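Local coordinates for nitrogen regulatory protein P-II (Thiomonas arsenitoxydans, PDB 5D4P) that binds ADP and bicarbonate and, as a trimeric member of the P-II signalling family, probably regulates the activity of partner proteins, at the interface of chains A and B. Residues are numbered along the deposited sequence; one frame, centred on the assembly and turned at random. Chains: chain A/B, Putative Nitrogen regulatory protein P-II GlnB.

The interface of chains A and B. Residues chain A 29, 33-36; chain B 45-47.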
ATOM      1  N   ASP A  29     -19.267   1.286   4.331  1.00 43.24           N
ATOM      2  CA  ASP A  29     -20.064   1.799   5.436  1.00 45.53           C
ATOM      3  C   ASP A  29     -21.214   0.877   5.805  1.00 44.19           C
ATOM      4  O   ASP A  29     -21.391   0.547   6.971  1.00 50.61           O
ATOM      5  CB  ASP A  29     -20.624   3.182   5.103  1.00 46.93           C
ATOM      6  CG  ASP A  29     -19.551   4.251   5.059  1.00 50.34           C
ATOM      7  OD1 ASP A  29     -18.455   4.025   5.630  1.00 48.47           O
ATOM      8  OD2 ASP A  29     -19.816   5.329   4.483  1.00 46.80           O
ATOM      9  N   VAL A  33     -17.810  -1.270   8.190  1.00 40.01           N
ATOM     10  CA  VAL A  33     -16.390  -0.966   8.245  1.00 27.79           C
ATOM     11  C   VAL A  33     -16.167   0.344   9.000  1.00 30.53           C
ATOM     12  O   VAL A  33     -16.860   1.327   8.755  1.00 29.52           O
ATOM     13  CB  VAL A  33     -15.782  -0.863   6.831  1.00 35.49           C
ATOM     14  CG1 VAL A  33     -14.333  -0.473   6.918  1.00 27.06           C
ATOM     15  CG2 VAL A  33     -15.954  -2.177   6.080  1.00 32.63           C
ATOM     16  N   LYS A  34     -15.233   0.347   9.950  1.00 31.20           N
ATOM     17  CA  LYS A  34     -15.074   1.492  10.857  1.00 34.57           C
ATOM     18  C   LYS A  34     -14.138   2.578  10.336  1.00 36.09           C
ATOM     19  O   LYS A  34     -14.048   3.654  10.916  1.00 35.85           O
ATOM     20  CB  LYS A  34     -14.587   1.006  12.233  1.00 41.44           C
ATOM     21  N   GLY A  35     -13.435   2.285   9.248  1.00 37.39           N
ATOM     22  CA  GLY A  35     -12.546   3.253   8.639  1.00 39.07           C
ATOM     23  C   GLY A  35     -11.987   2.752   7.316  1.00 30.60           C
ATOM     24  O   GLY A  35     -12.075   1.570   6.980  1.00 25.96           O
ATOM     25  N   TYR A  36     -11.424   3.668   6.553  1.00 24.48           N
ATOM     26  CA  TYR A  36     -10.755   3.327   5.304  1.00 23.68           C
ATOM     27  C   TYR A  36      -9.859   4.476   4.865  1.00 28.90           C
ATOM     28  O   TYR A  36     -10.031   5.616   5.301  1.00 25.83           O
ATOM     29  CB  TYR A  36     -11.767   2.973   4.195  1.00 24.27           C
ATOM     30  CG  TYR A  36     -12.812   4.036   3.915  1.00 33.29           C
ATOM     31  CD1 TYR A  36     -12.484   5.190   3.237  1.00 26.19           C
ATOM     32  CD2 TYR A  36     -14.145   3.849   4.272  1.00 36.11           C
ATOM     33  CE1 TYR A  36     -13.428   6.171   2.966  1.00 27.79           C
ATOM     34  CE2 TYR A  36     -15.113   4.822   3.992  1.00 34.26           C
ATOM     35  CZ  TYR A  36     -14.737   5.980   3.344  1.00 44.33           C
ATOM     36  OH  TYR A  36     -15.652   6.959   3.057  1.00 53.29           O
TER
ATOM     37  N   LYS B  45     -11.599   7.937   6.097  1.00 32.78           N
ATOM     38  CA  LYS B  45     -12.666   7.987   7.094  1.00 36.11           C
ATOM     39  C   LYS B  45     -12.150   7.413   8.400  1.00 32.63           C
ATOM     40  O   LYS B  45     -11.625   6.299   8.413  1.00 31.42           O
ATOM     41  CB  LYS B  45     -13.873   7.178   6.634  1.00 33.89           C
ATOM     42  CG  LYS B  45     -14.973   7.100   7.672  1.00 42.84           C
ATOM     43  CD  LYS B  45     -16.002   6.070   7.263  1.00 49.50           C
ATOM     44  CE  LYS B  45     -16.859   5.647   8.437  1.00 56.40           C
ATOM     45  NZ  LYS B  45     -17.465   4.315   8.156  1.00 61.38           N
ATOM     46  N   GLY B  46     -12.295   8.147   9.499  1.00 33.20           N
ATOM     47  CA  GLY B  46     -11.850   7.613  10.777  1.00 45.90           C
ATOM     48  C   GLY B  46     -12.944   7.314  11.796  1.00 48.79           C
ATOM     49  O   GLY B  46     -14.127   7.498  11.524  1.00 41.37           O
ATOM     50  N   SER B  47     -12.519   6.930  12.999  1.00 54.71           N
ATOM     51  CA  SER B  47     -13.416   6.548  14.093  1.00 58.44           C
ATOM     52  C   SER B  47     -14.354   7.663  14.529  1.00 61.45           C
ATOM     53  O   SER B  47     -15.427   7.393  15.057  1.00 72.98           O
ATOM     54  CB  SER B  47     -12.597   6.078  15.311  1.00 56.74           C
TER
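The last residue of strand 42-45 bridges antiparallel to the first of strand 36-39 in the neighbouring subunit of the P-II trimer, and B:Lys45, with 101 Å² buried, accounts for about half of the 201 Å² hidden here. Its backbone bonds twice to A:Tyr36: B:Lys45 N gives its hydrogen to A:Tyr36 O at 2.9 Å, nearly straight, and A:Tyr36 N reaches a lone pair of B:Lys45 O at 3.2 Å. The side chain leaves with CG anti to the backbone N (chi1 175°) and runs extended, obliquely across the tyrosine. A:Tyr36 takes the crowded first torsion, CG between its own N and carbonyl carbon (chi1 55°), which, with the ring's own twist, lays one face against the lysine; B:Lys45 CB sits 3.7 Å from the ring centroid, and CD passes A:Tyr36 CE2 at 3.6 Å. A long aliphatic chain with a polar tip suits this path. An alanine in place of A:Tyr36 would remove the ring face under the lysine methylenes and would probably leave the chain less firmly directed towards the carboxylate. A:Lys34, its side chain modelled only in part, hides 33 Å² beside B:Gly46 and B:Ser47. Near the end of helix 21-31, A:Asp29 meets the lysine tip to tip in a salt bridge, its short carboxylate supplying the opposite charge. A:Val33 O shares NZ, 3.1 Å from B:Lys45 NZ. B:Lys45 NZ lies 2.7 Å from A:Asp29 OD1, 44° out of the carboxylate plane.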